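Local coordinates for Oxidored_FMN domain-containing protein ([Pseudomonas] geniculata N1, PDB 6L6J) that probably oxidises the amine 6-hydroxypseudooxynicotine in nicotine-related metabolism, and carries bound FMN, a [4Fe-4S] cluster and ADP, at residues I42-A47 / G369-S374; T36-M41 / L86-A91; G584-S589 / S598-G603; I524-D529 / T549-A554; A474-V479 / L638-R643. All coordinates share one frame; numbering follows the deposited sequence.

Contact 1. Residues I42-A47 / G369-S374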
# COMPACT_ATOMS: atom_id res chain seq x y z
N ILE A 42 -10.27 -15.55 3.68
CA ILE A 42 -9.87 -16.95 3.38
C ILE A 42 -9.13 -16.98 2.04
O ILE A 42 -7.96 -17.34 2.05
CB ILE A 42 -11.09 -17.90 3.44
CG1 ILE A 42 -11.45 -18.25 4.88
CG2 ILE A 42 -10.89 -19.15 2.62
CD1 ILE A 42 -12.88 -18.78 5.06
N ALA A 43 -9.77 -16.60 0.94
CA ALA A 43 -9.20 -16.62 -0.43
C ALA A 43 -7.92 -15.75 -0.49
O ALA A 43 -6.94 -16.14 -1.15
CB ALA A 43 -10.25 -16.13 -1.42
N PHE A 44 -7.93 -14.60 0.18
CA PHE A 44 -6.75 -13.70 0.24
C PHE A 44 -5.59 -14.48 0.84
O PHE A 44 -4.60 -14.62 0.16
CB PHE A 44 -7.03 -12.41 1.02
CG PHE A 44 -5.88 -11.44 0.93
CD1 PHE A 44 -5.77 -10.56 -0.14
CD2 PHE A 44 -4.86 -11.45 1.89
CE1 PHE A 44 -4.69 -9.70 -0.25
CE2 PHE A 44 -3.78 -10.59 1.77
CZ PHE A 44 -3.69 -9.72 0.71
N ARG A 45 -5.73 -14.96 2.07
CA ARG A 45 -4.63 -15.60 2.84
C ARG A 45 -4.22 -16.91 2.14
O ARG A 45 -3.03 -17.13 1.96
CB ARG A 45 -5.08 -15.83 4.28
CG ARG A 45 -5.49 -14.58 5.04
CD ARG A 45 -4.36 -13.59 5.12
NE ARG A 45 -4.79 -12.35 5.74
CZ ARG A 45 -4.06 -11.24 5.81
NH1 ARG A 45 -2.84 -11.21 5.31
NH2 ARG A 45 -4.56 -10.17 6.41
N LYS A 46 -5.18 -17.74 1.73
CA LYS A 46 -4.90 -19.01 0.99
C LYS A 46 -3.83 -18.76 -0.10
O LYS A 46 -2.85 -19.55 -0.18
CB LYS A 46 -6.18 -19.59 0.38
CG LYS A 46 -6.07 -21.05 -0.08
CD LYS A 46 -7.37 -21.60 -0.70
CE LYS A 46 -7.14 -22.61 -1.82
NZ LYS A 46 -8.07 -22.39 -2.96
N ALA A 47 -3.98 -17.70 -0.89
CA ALA A 47 -3.11 -17.44 -2.06
C ALA A 47 -1.64 -17.32 -1.62
O ALA A 47 -0.72 -17.71 -2.38
CB ALA A 47 -3.58 -16.20 -2.78
N GLY A 369 -7.21 -8.86 -3.31
CA GLY A 369 -8.54 -8.47 -2.79
C GLY A 369 -9.67 -8.81 -3.75
O GLY A 369 -10.81 -8.43 -3.43
N GLU A 370 -9.37 -9.48 -4.87
CA GLU A 370 -10.36 -9.97 -5.87
C GLU A 370 -10.40 -11.50 -5.91
O GLU A 370 -11.13 -12.04 -6.79
CB GLU A 370 -10.01 -9.50 -7.28
CG GLU A 370 -10.00 -7.99 -7.48
CD GLU A 370 -11.27 -7.29 -7.07
OE1 GLU A 370 -12.36 -7.69 -7.54
OE2 GLU A 370 -11.15 -6.32 -6.27
N GLU A 371 -9.63 -12.19 -5.06
CA GLU A 371 -9.48 -13.68 -5.09
C GLU A 371 -10.88 -14.33 -5.01
O GLU A 371 -11.18 -15.24 -5.83
CB GLU A 371 -8.57 -14.17 -3.95
CG GLU A 371 -7.13 -13.66 -4.02
CD GLU A 371 -6.80 -12.36 -3.30
OE1 GLU A 371 -7.71 -11.63 -2.86
OE2 GLU A 371 -5.59 -12.05 -3.20
N HIS A 372 -11.73 -13.85 -4.08
CA HIS A 372 -13.12 -14.36 -3.87
C HIS A 372 -14.12 -13.55 -4.70
O HIS A 372 -14.90 -14.20 -5.37
CB HIS A 372 -13.53 -14.32 -2.39
CG HIS A 372 -14.97 -14.65 -2.21
ND1 HIS A 372 -15.43 -15.95 -2.17
CD2 HIS A 372 -16.07 -13.85 -2.12
CE1 HIS A 372 -16.75 -15.95 -2.03
NE2 HIS A 372 -17.17 -14.67 -1.99
N VAL A 373 -14.09 -12.21 -4.64
CA VAL A 373 -15.13 -11.31 -5.24
C VAL A 373 -15.24 -11.58 -6.75
O VAL A 373 -16.36 -11.60 -7.30
CB VAL A 373 -14.84 -9.82 -4.98
CG1 VAL A 373 -15.59 -8.92 -5.95
CG2 VAL A 373 -15.15 -9.40 -3.55
N SER A 374 -14.11 -11.77 -7.41
CA SER A 374 -14.04 -11.86 -8.89
C SER A 374 -13.58 -13.25 -9.36
O SER A 374 -13.69 -13.49 -10.58
CB SER A 374 -13.15 -10.76 -9.41
OG SER A 374 -13.69 -9.48 -9.13
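Helix residues 42-47 run past the loop 369-374, whose residues 371-373 make a short helical bend, and the backbones draw closest at Ala43 and Glu371, with CA atoms 5.5 Å apart. Such an approach suits a side chain of one carbon: CB of Ala43 lies 3.6 Å from CB of Glu371. CB of His372 joins it at 3.9 Å from the same Ala43 methyl, while its imidazole leads away from the helix.

Glu371 starts with CG beside the backbone N and then bends at chi2 (90°), which carries its carboxylate over to Phe44. OE2 comes within 3.4 Å of Phe44 CD1, obliquely to the ring, and the carboxylate stands almost perpendicular to it (84°). This acid is satisfied by polar partners: OE2 forms a salt bridge with Arg48, which also makes a cation-pi contact with Phe44, and OE1 takes a weak hydrogen bond from Gly369 N (2.9 Å). Glycine suits that position because the backbone has a positive phi (81°), and its N reaches the edge of the Phe44 ring, 3.9 Å from CD1. An alanine in place of Glu371 would remove the carboxylate and would probably leave Arg48 without this buried counter-charge and the loop less firmly curled against the helix.

The Phe44 side chain is about 7 Å from that of Cys362, a ligand of the iron-sulfur cluster, so this loop packs close to the cluster site. On other sides of the helix, Arg45 forms a salt bridge with Glu59 of barrel strand 55-62, and Ile42 and Lys46 touch helix 83-94.

Contact 2. Residues T36-M41 / L86-A91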
# COMPACT_ATOMS: atom_id res chain seq x y z
N THR A 36 -17.16 -10.04 8.56
CA THR A 36 -18.29 -9.65 7.68
C THR A 36 -18.00 -10.16 6.26
O THR A 36 -18.96 -10.33 5.50
CB THR A 36 -18.55 -8.16 7.90
OG1 THR A 36 -17.36 -7.55 8.39
CG2 THR A 36 -19.62 -7.90 8.94
N ALA A 37 -16.74 -10.45 5.92
CA ALA A 37 -16.30 -10.91 4.58
C ALA A 37 -15.24 -12.00 4.74
O ALA A 37 -14.09 -11.84 4.26
CB ALA A 37 -15.81 -9.74 3.76
N LEU A 38 -15.64 -13.09 5.38
CA LEU A 38 -14.78 -14.26 5.73
C LEU A 38 -14.15 -14.84 4.46
O LEU A 38 -12.97 -15.20 4.48
CB LEU A 38 -15.66 -15.28 6.47
CG LEU A 38 -14.94 -16.40 7.22
CD1 LEU A 38 -14.01 -15.84 8.28
CD2 LEU A 38 -15.95 -17.36 7.84
N GLU A 39 -14.93 -14.96 3.38
CA GLU A 39 -14.51 -15.69 2.15
C GLU A 39 -13.39 -14.89 1.48
O GLU A 39 -12.44 -15.52 0.93
CB GLU A 39 -15.72 -15.93 1.25
CG GLU A 39 -16.71 -16.92 1.84
CD GLU A 39 -16.26 -18.37 1.77
OE1 GLU A 39 -16.62 -19.15 2.69
OE2 GLU A 39 -15.53 -18.72 0.80
N GLU A 40 -13.48 -13.56 1.54
CA GLU A 40 -12.46 -12.62 1.02
C GLU A 40 -11.13 -12.89 1.76
O GLU A 40 -10.11 -13.17 1.10
CB GLU A 40 -12.97 -11.18 1.14
CG GLU A 40 -14.34 -10.97 0.52
CD GLU A 40 -14.79 -9.54 0.27
OE1 GLU A 40 -14.14 -8.59 0.80
OE2 GLU A 40 -15.83 -9.37 -0.41
N MET A 41 -11.17 -12.83 3.08
CA MET A 41 -10.04 -13.12 3.99
C MET A 41 -9.44 -14.50 3.69
O MET A 41 -8.23 -14.58 3.44
CB MET A 41 -10.57 -13.06 5.42
CG MET A 41 -9.55 -13.35 6.47
SD MET A 41 -10.30 -12.90 8.05
CE MET A 41 -10.01 -11.14 8.01
N LEU A 86 -12.64 -18.26 12.23
CA LEU A 86 -11.17 -18.05 12.05
C LEU A 86 -10.45 -19.38 11.81
O LEU A 86 -9.38 -19.34 11.15
CB LEU A 86 -10.58 -17.32 13.26
CG LEU A 86 -10.97 -15.85 13.42
CD1 LEU A 86 -10.24 -15.25 14.60
CD2 LEU A 86 -10.70 -15.05 12.16
N ALA A 87 -11.00 -20.50 12.29
CA ALA A 87 -10.47 -21.87 12.08
C ALA A 87 -10.42 -22.17 10.57
O ALA A 87 -9.51 -22.89 10.14
CB ALA A 87 -11.33 -22.87 12.80
N ARG A 88 -11.36 -21.63 9.81
CA ARG A 88 -11.39 -21.78 8.33
C ARG A 88 -10.15 -21.10 7.74
O ARG A 88 -9.59 -21.66 6.78
CB ARG A 88 -12.68 -21.20 7.77
CG ARG A 88 -13.93 -21.74 8.45
CD ARG A 88 -14.94 -22.30 7.48
NE ARG A 88 -15.83 -21.29 6.93
CZ ARG A 88 -15.93 -20.98 5.64
NH1 ARG A 88 -15.16 -21.56 4.74
NH2 ARG A 88 -16.80 -20.06 5.25
N VAL A 89 -9.76 -19.93 8.29
CA VAL A 89 -8.61 -19.12 7.81
C VAL A 89 -7.35 -19.95 8.04
O VAL A 89 -6.58 -20.16 7.07
CB VAL A 89 -8.52 -17.77 8.54
CG1 VAL A 89 -7.41 -16.91 7.93
CG2 VAL A 89 -9.84 -17.01 8.55
N VAL A 90 -7.18 -20.43 9.28
CA VAL A 90 -6.08 -21.35 9.69
C VAL A 90 -6.00 -22.53 8.71
O VAL A 90 -4.88 -22.83 8.25
CB VAL A 90 -6.28 -21.83 11.14
CG1 VAL A 90 -5.25 -22.87 11.57
CG2 VAL A 90 -6.26 -20.64 12.10
N ALA A 91 -7.12 -23.16 8.40
CA ALA A 91 -7.20 -24.38 7.56
C ALA A 91 -6.68 -24.07 6.15
O ALA A 91 -5.86 -24.88 5.64
CB ALA A 91 -8.60 -24.91 7.51
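A salt bridge joins the tips of two long side chains: NH2 of Arg88 donates to OE1 of Glu39 at 2.7 Å, with a nearly straight N-H...O angle of 164°. The oxygen lies at the edge of the guanidinium, close to its plane, and is met almost along its own C-O axis. NH1 of Arg88 is also 3.5 Å from OE1 of Glu39, but the bond is carried by NH2. Both chains have to bend to meet: the CB of Glu39 points away from the partner helix, and a turn at chi2 (-75°) brings the carboxylate back, while Arg88 is bent at chi2 and chi3. Long flexible residues fit this partly open margin, and an acid in the first turn of helix 38-51 is probably also favoured by the helix dipole.

The two segments belong to helices 38-51 and 83-94 of the FMN-binding TIM barrel, which precede and follow strand 55-62 along the chain. Inward of the ion pair, CD2 of Leu38 passes 3.8 Å from NH2 of Arg88, crossing the chain at about a right angle. Its other branch, CD1, reaches CG2 of Val89 at 4.3 Å. That same Val89 methyl meets SD of Met41 at 4.2 Å, where the extended start of the methionine (CG anti to the backbone N) spans the gap between helices. Val89 and Leu86 also touch Leu58 on strand 55-62, and Met41 touches Glu59.

Contact 3. Residues G584-S589 / S598-G603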
# COMPACT_ATOMS: atom_id res chain seq x y z
N GLY A 584 -6.76 25.76 1.52
CA GLY A 584 -8.13 26.32 1.49
C GLY A 584 -8.23 27.57 0.64
O GLY A 584 -8.95 28.50 1.06
N THR A 585 -7.57 27.57 -0.52
CA THR A 585 -7.42 28.75 -1.41
C THR A 585 -7.69 28.33 -2.86
O THR A 585 -7.09 27.34 -3.32
CB THR A 585 -6.03 29.40 -1.29
OG1 THR A 585 -5.84 29.93 0.02
CG2 THR A 585 -5.82 30.56 -2.23
N ALA A 586 -8.54 29.09 -3.55
CA ALA A 586 -8.86 28.90 -4.98
C ALA A 586 -8.30 30.08 -5.79
O ALA A 586 -8.14 31.20 -5.24
CB ALA A 586 -10.35 28.78 -5.16
N ILE A 587 -8.04 29.83 -7.08
CA ILE A 587 -7.65 30.86 -8.07
C ILE A 587 -8.91 31.48 -8.68
O ILE A 587 -9.70 30.73 -9.30
CB ILE A 587 -6.73 30.22 -9.13
CG1 ILE A 587 -5.38 29.86 -8.51
CG2 ILE A 587 -6.58 31.13 -10.33
CD1 ILE A 587 -4.40 29.27 -9.48
N ALA A 588 -9.07 32.79 -8.53
CA ALA A 588 -10.15 33.60 -9.14
C ALA A 588 -9.82 33.83 -10.62
O ALA A 588 -10.72 33.67 -11.48
CB ALA A 588 -10.33 34.91 -8.42
N SER A 589 -8.56 34.16 -10.90
CA SER A 589 -8.12 34.70 -12.21
C SER A 589 -6.58 34.66 -12.30
O SER A 589 -5.93 34.73 -11.24
CB SER A 589 -8.67 36.10 -12.43
OG SER A 589 -7.84 37.09 -11.83
N SER A 598 -8.62 33.58 -3.74
CA SER A 598 -9.68 33.76 -2.72
C SER A 598 -9.54 32.63 -1.70
O SER A 598 -9.37 31.48 -2.13
CB SER A 598 -11.03 33.73 -3.40
OG SER A 598 -12.06 33.86 -2.44
N ARG A 599 -9.57 32.95 -0.40
CA ARG A 599 -9.69 31.93 0.68
C ARG A 599 -11.14 31.44 0.75
O ARG A 599 -12.04 32.29 0.78
CB ARG A 599 -9.22 32.50 2.02
CG ARG A 599 -8.68 31.44 2.97
CD ARG A 599 -7.91 32.08 4.09
NE ARG A 599 -8.76 33.01 4.80
CZ ARG A 599 -8.37 33.78 5.81
NH1 ARG A 599 -7.11 33.77 6.24
NH2 ARG A 599 -9.25 34.59 6.38
N LEU A 600 -11.35 30.12 0.74
CA LEU A 600 -12.71 29.51 0.68
C LEU A 600 -13.52 29.83 1.96
O LEU A 600 -14.70 30.12 1.83
CB LEU A 600 -12.60 28.01 0.40
CG LEU A 600 -12.01 27.67 -0.98
CD1 LEU A 600 -11.98 26.16 -1.22
CD2 LEU A 600 -12.79 28.35 -2.10
N LEU A 601 -12.92 29.81 3.14
CA LEU A 601 -13.71 29.96 4.39
C LEU A 601 -14.47 31.29 4.37
O LEU A 601 -15.62 31.31 4.85
CB LEU A 601 -12.79 29.89 5.62
CG LEU A 601 -12.26 28.51 5.99
CD1 LEU A 601 -11.22 28.61 7.11
CD2 LEU A 601 -13.39 27.57 6.39
N ASP A 602 -13.85 32.37 3.89
CA ASP A 602 -14.33 33.76 4.12
C ASP A 602 -14.03 34.70 2.94
O ASP A 602 -14.31 35.89 3.08
CB ASP A 602 -13.70 34.34 5.38
CG ASP A 602 -12.18 34.34 5.33
OD1 ASP A 602 -11.62 34.57 4.24
OD2 ASP A 602 -11.55 34.11 6.39
N GLY A 603 -13.43 34.22 1.85
CA GLY A 603 -13.29 35.00 0.60
C GLY A 603 -12.29 36.15 0.69
O GLY A 603 -12.35 37.03 -0.20
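Backbone bonds hold the tight part of this pairing. Ala586 and Ser598 form an antiparallel hydrogen-bonded pair: Ala586 N reaches Ser598 O at 2.9 Å, and Ser598 N returns the bond to Ala586 O, each nearly along the carbonyl axis. Leu600 N adds a straight bond to Gly584 O (172°), though it sits above that carbonyl's plane. Between them Thr585 and Arg599 are a non-hydrogen-bonded pair, their CA atoms only 4.4 Å apart. Gly584 takes a positive phi of 39°, which by itself favours glycine.

The turn 600-602 faces solvent and is looser. Of its side chains Leu600 still reaches back, its CD2 3.9 Å from CB of the small Ala586. Beside the turn, partly exposed Arg599 rests CG 3.5 Å from Gly584 O, then bends at chi3 so that NH2 forms a salt bridge with OD2 of Asp602, and NE bonds weakly to OD1. An alanine at Arg599 would remove this cation and would probably loosen the turn that carries Asp602.

Strands 585-590 and 594-599 make a beta hairpin in the OYE-like second alpha/beta domain, with a classic beta bulge where Ala588 and Ser589 both face Lys596.

Contact 4. Residues I524-D529 / T549-A554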
# COMPACT_ATOMS: atom_id res chain seq x y z
N ILE A 524 3.46 29.20 -9.50
CA ILE A 524 2.31 28.66 -8.72
C ILE A 524 1.87 27.34 -9.35
O ILE A 524 1.56 27.32 -10.57
CB ILE A 524 1.15 29.66 -8.64
CG1 ILE A 524 1.43 30.74 -7.59
CG2 ILE A 524 -0.15 28.93 -8.38
CD1 ILE A 524 0.45 31.89 -7.61
N VAL A 525 1.87 26.28 -8.54
CA VAL A 525 1.28 24.96 -8.92
C VAL A 525 -0.04 24.87 -8.20
O VAL A 525 -0.03 24.98 -6.97
CB VAL A 525 2.20 23.77 -8.58
CG1 VAL A 525 1.67 22.47 -9.15
CG2 VAL A 525 3.61 24.00 -9.08
N TYR A 526 -1.13 24.79 -8.96
CA TYR A 526 -2.53 24.76 -8.44
C TYR A 526 -3.01 23.32 -8.51
O TYR A 526 -3.02 22.73 -9.62
CB TYR A 526 -3.40 25.73 -9.24
CG TYR A 526 -4.79 25.94 -8.71
CD1 TYR A 526 -5.03 26.25 -7.38
CD2 TYR A 526 -5.88 25.92 -9.57
CE1 TYR A 526 -6.31 26.48 -6.92
CE2 TYR A 526 -7.17 26.16 -9.13
CZ TYR A 526 -7.38 26.43 -7.79
OH TYR A 526 -8.66 26.65 -7.37
N ASP A 527 -3.30 22.75 -7.33
CA ASP A 527 -3.69 21.34 -7.15
C ASP A 527 -5.19 21.26 -6.90
O ASP A 527 -5.62 21.62 -5.79
CB ASP A 527 -2.88 20.69 -6.02
CG ASP A 527 -3.17 19.22 -5.87
OD1 ASP A 527 -3.74 18.64 -6.83
OD2 ASP A 527 -2.81 18.67 -4.79
N GLU A 528 -5.94 20.83 -7.92
CA GLU A 528 -7.37 20.40 -7.85
C GLU A 528 -7.47 18.90 -8.17
O GLU A 528 -8.60 18.43 -8.45
CB GLU A 528 -8.19 21.21 -8.85
CG GLU A 528 -8.58 22.58 -8.35
CD GLU A 528 -9.95 22.63 -7.72
OE1 GLU A 528 -10.94 22.40 -8.44
OE2 GLU A 528 -10.03 22.89 -6.50
N ASP A 529 -6.35 18.17 -8.18
CA ASP A 529 -6.29 16.71 -8.42
C ASP A 529 -6.23 16.00 -7.08
O ASP A 529 -6.89 14.96 -6.96
CB ASP A 529 -5.09 16.32 -9.28
CG ASP A 529 -4.82 14.84 -9.28
OD1 ASP A 529 -5.46 14.13 -10.05
OD2 ASP A 529 -3.98 14.41 -8.47
N THR A 549 5.40 27.99 -5.15
CA THR A 549 4.29 27.97 -4.17
C THR A 549 3.28 26.87 -4.57
O THR A 549 2.72 26.95 -5.67
CB THR A 549 3.61 29.34 -4.05
OG1 THR A 549 4.53 30.28 -3.50
CG2 THR A 549 2.39 29.34 -3.15
N TYR A 550 3.04 25.91 -3.69
CA TYR A 550 1.98 24.87 -3.88
C TYR A 550 0.68 25.41 -3.29
O TYR A 550 0.67 25.76 -2.08
CB TYR A 550 2.38 23.54 -3.22
CG TYR A 550 1.25 22.55 -3.12
CD1 TYR A 550 0.39 22.54 -2.03
CD2 TYR A 550 1.01 21.65 -4.14
CE1 TYR A 550 -0.65 21.63 -1.94
CE2 TYR A 550 -0.03 20.74 -4.07
CZ TYR A 550 -0.87 20.73 -2.98
OH TYR A 550 -1.90 19.85 -2.93
N VAL A 551 -0.38 25.46 -4.12
CA VAL A 551 -1.69 26.10 -3.78
C VAL A 551 -2.79 25.06 -3.99
O VAL A 551 -2.85 24.54 -5.14
CB VAL A 551 -1.96 27.34 -4.65
CG1 VAL A 551 -3.30 27.99 -4.34
CG2 VAL A 551 -0.84 28.37 -4.57
N THR A 552 -3.60 24.74 -2.96
CA THR A 552 -4.78 23.86 -3.13
C THR A 552 -6.05 24.47 -2.50
O THR A 552 -5.94 25.26 -1.54
CB THR A 552 -4.54 22.45 -2.58
OG1 THR A 552 -5.73 21.73 -2.93
CG2 THR A 552 -4.29 22.41 -1.09
N THR A 553 -7.21 24.03 -3.01
CA THR A 553 -8.57 24.34 -2.51
C THR A 553 -8.91 23.45 -1.32
O THR A 553 -9.78 23.81 -0.53
CB THR A 553 -9.62 24.19 -3.62
OG1 THR A 553 -9.46 22.89 -4.19
CG2 THR A 553 -9.50 25.25 -4.70
N ALA A 554 -8.21 22.32 -1.22
CA ALA A 554 -8.28 21.36 -0.09
C ALA A 554 -7.65 21.96 1.18
O ALA A 554 -6.83 22.91 1.09
CB ALA A 554 -7.61 20.06 -0.49
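Asp527 and Tyr550 both set CG anti to the backbone N (chi1 -176° and 168°); they lie on the same face of neighbouring parallel strands, and these torsions turn each side chain so that the carboxylate and the phenol end can meet. The tyrosine hydroxyl OH donates to OD2 of Asp527, which accepts through its anti lone pair and lies at the edge of the Tyr550 ring, near its plane, with the carboxylate turned 60° from that plane. A second bond to that hydroxyl comes from Ser558 N. The other oxygen, OD1, takes the N-H of Asp529 at 3.0 Å from above the carboxylate plane, an Asx turn just after the strand. Aspartate suits this place because each of its oxygens has a separate task.

Thr552 likewise holds OG1 anti to its backbone N, which lets OG1 donate to Asp527 O at 2.9 Å and accept from Ala554 N at 3.1 Å, making an ST turn. The two segments belong to a beta-alpha-beta unit, strand 522-527, helix 533-542 and strand 547-552, in the OYE-like second alpha/beta domain. Its ladder runs through Val525 N to Thr549 O (3.1 Å), Val551 N to Val525 O (2.9 Å) and Asp527 N to Val551 O.

On the opposite face the contact is apolar: CG2 of Ile524 meets CG2 of Val551 at 3.9 Å, and CG1 of that valine lies beside CD1 of Tyr526. The Tyr526 hydroxyl is hydrogen-bonded to NE2 of His494. Past the strands OG1 of Thr553 donates to OE2 of Glu528. Helix 533-542 packs on Val525, and strand 612-621 pairs with Ile524 and Tyr526.

Contact 5. Residues A474-V479 / L638-R643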
# COMPACT_ATOMS: atom_id res chain seq x y z
N ALA A 474 -8.65 -8.30 -36.53
CA ALA A 474 -8.65 -9.00 -35.22
C ALA A 474 -10.08 -9.47 -34.91
O ALA A 474 -11.04 -8.85 -35.44
CB ALA A 474 -8.12 -8.10 -34.13
N ASP A 475 -10.21 -10.51 -34.07
CA ASP A 475 -11.52 -11.03 -33.60
C ASP A 475 -12.10 -10.09 -32.55
O ASP A 475 -13.33 -10.06 -32.38
CB ASP A 475 -11.38 -12.45 -33.04
CG ASP A 475 -11.18 -13.49 -34.12
OD1 ASP A 475 -12.09 -13.63 -34.94
OD2 ASP A 475 -10.11 -14.14 -34.13
N HIS A 476 -11.24 -9.33 -31.88
CA HIS A 476 -11.60 -8.43 -30.75
C HIS A 476 -10.58 -7.31 -30.65
O HIS A 476 -9.39 -7.62 -30.62
CB HIS A 476 -11.70 -9.26 -29.46
CG HIS A 476 -12.16 -8.46 -28.28
ND1 HIS A 476 -13.40 -7.87 -28.23
CD2 HIS A 476 -11.55 -8.13 -27.12
CE1 HIS A 476 -13.53 -7.22 -27.09
NE2 HIS A 476 -12.42 -7.37 -26.40
N VAL A 477 -11.03 -6.05 -30.56
CA VAL A 477 -10.15 -4.86 -30.37
C VAL A 477 -10.36 -4.33 -28.95
O VAL A 477 -11.53 -4.04 -28.61
CB VAL A 477 -10.43 -3.74 -31.39
CG1 VAL A 477 -9.52 -2.54 -31.14
CG2 VAL A 477 -10.31 -4.23 -32.83
N ILE A 478 -9.28 -4.17 -28.19
CA ILE A 478 -9.30 -3.42 -26.90
C ILE A 478 -8.62 -2.07 -27.15
O ILE A 478 -7.48 -2.08 -27.65
CB ILE A 478 -8.61 -4.23 -25.78
CG1 ILE A 478 -9.41 -5.50 -25.45
CG2 ILE A 478 -8.39 -3.37 -24.55
CD1 ILE A 478 -8.66 -6.52 -24.65
N VAL A 479 -9.32 -0.95 -26.88
CA VAL A 479 -8.76 0.42 -27.02
C VAL A 479 -8.33 0.87 -25.63
O VAL A 479 -9.22 0.93 -24.75
CB VAL A 479 -9.74 1.43 -27.66
CG1 VAL A 479 -9.06 2.77 -27.91
CG2 VAL A 479 -10.37 0.93 -28.95
N LEU A 638 -14.87 -5.11 -37.30
CA LEU A 638 -14.76 -4.81 -35.84
C LEU A 638 -16.14 -4.94 -35.17
O LEU A 638 -16.68 -3.91 -34.68
CB LEU A 638 -14.13 -3.43 -35.67
CG LEU A 638 -14.87 -2.25 -36.30
CD1 LEU A 638 -15.05 -1.13 -35.30
CD2 LEU A 638 -14.14 -1.74 -37.53
N ARG A 639 -16.70 -6.15 -35.13
CA ARG A 639 -18.00 -6.44 -34.44
C ARG A 639 -17.79 -6.41 -32.92
O ARG A 639 -18.74 -6.05 -32.20
CB ARG A 639 -18.59 -7.78 -34.89
CG ARG A 639 -20.11 -7.75 -34.98
CD ARG A 639 -20.75 -9.08 -35.32
NE ARG A 639 -21.16 -9.84 -34.14
CZ ARG A 639 -22.11 -10.78 -34.11
NH1 ARG A 639 -22.78 -11.10 -35.21
NH2 ARG A 639 -22.39 -11.39 -32.98
N SER A 640 -16.59 -6.77 -32.45
CA SER A 640 -16.18 -6.76 -31.03
C SER A 640 -15.14 -5.66 -30.79
O SER A 640 -14.02 -5.78 -31.31
CB SER A 640 -15.65 -8.12 -30.63
OG SER A 640 -16.00 -8.45 -29.29
N VAL A 641 -15.52 -4.60 -30.07
CA VAL A 641 -14.63 -3.48 -29.64
C VAL A 641 -15.02 -3.00 -28.24
O VAL A 641 -16.20 -2.67 -28.03
CB VAL A 641 -14.69 -2.30 -30.64
CG1 VAL A 641 -13.83 -1.14 -30.18
CG2 VAL A 641 -14.30 -2.73 -32.04
N GLU A 642 -14.06 -2.92 -27.32
CA GLU A 642 -14.24 -2.33 -25.96
C GLU A 642 -13.12 -1.32 -25.69
O GLU A 642 -12.08 -1.39 -26.37
CB GLU A 642 -14.34 -3.44 -24.92
CG GLU A 642 -13.02 -3.90 -24.35
CD GLU A 642 -13.12 -5.02 -23.34
OE1 GLU A 642 -12.67 -6.15 -23.65
OE2 GLU A 642 -13.65 -4.76 -22.22
N ARG A 643 -13.35 -0.38 -24.77
CA ARG A 643 -12.33 0.59 -24.27
C ARG A 643 -12.05 0.29 -22.79
O ARG A 643 -12.96 -0.26 -22.10
CB ARG A 643 -12.79 2.02 -24.56
CG ARG A 643 -13.94 2.54 -23.71
CD ARG A 643 -14.71 3.71 -24.31
NE ARG A 643 -14.93 4.79 -23.37
CZ ARG A 643 -15.61 5.91 -23.62
NH1 ARG A 643 -16.19 6.10 -24.78
NH2 ARG A 643 -15.72 6.85 -22.70
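The imidazole of His476 bridges Glu642 of strand 641-643 and Ser640 just before it. NE2 donates to OE1 of Glu642 at 3.0 Å (158°), the oxygen offering its anti lone pair in the plane of the ring, while the carboxylate is turned 67° from that plane. At the other nitrogen, ND1 lies 2.9 Å from OG of Ser640 and shares a hydrogen bond whose donor may be either group. A histidine, with two ring nitrogens, ND1 and NE2, that can each make an in-plane bond, suits a link of this kind, and the carboxylate would probably favour protonation of the ring.

What positions these groups is partly torsional: Glu642 takes the crowded first torsion (chi1 88°) and then extends, bringing OE1 alongside Ile478 CG1 at 3.8 Å. Tyr667 stacks on the imidazole. The backbones form a parallel ladder, with Val477 N to Ser640 O (3.1 Å), Glu642 N to Val477 O (3.1 Å) and Val479 N to Glu642 O (2.8 Å). Branched valines suit its other face: CG1 of Val641 and CG2 of Val479 are 4.2 Å apart.

Strand 641-643 is the edge of a parallel sheet in which 476-479 lies between it and 390-394, a Rossmann-like nucleotide-binding domain, with bound ADP about 7 Å from the Val479 side chain.

Contacts 1 and 2 both use helix 38-51 and touch through His372 and Glu39; contact 1 is buried and built on a loop near the cluster, whereas contact 2 is partly buried and joins two barrel helices by an ion pair beside apolar packing. Contacts 3 and 4 also meet: Gly584 N reaches Ala554 O at 2.9 Å, tying the hairpin to the parallel strands. Of these, contact 4 is buried and rich in side-chain bonds, and contact 3 is a surface hairpin held mainly by backbone. Contact 5, partly buried, combines a parallel backbone ladder with a histidine-carboxylate bond at the edge of another domain, its centre 30 Å from that of contact 1.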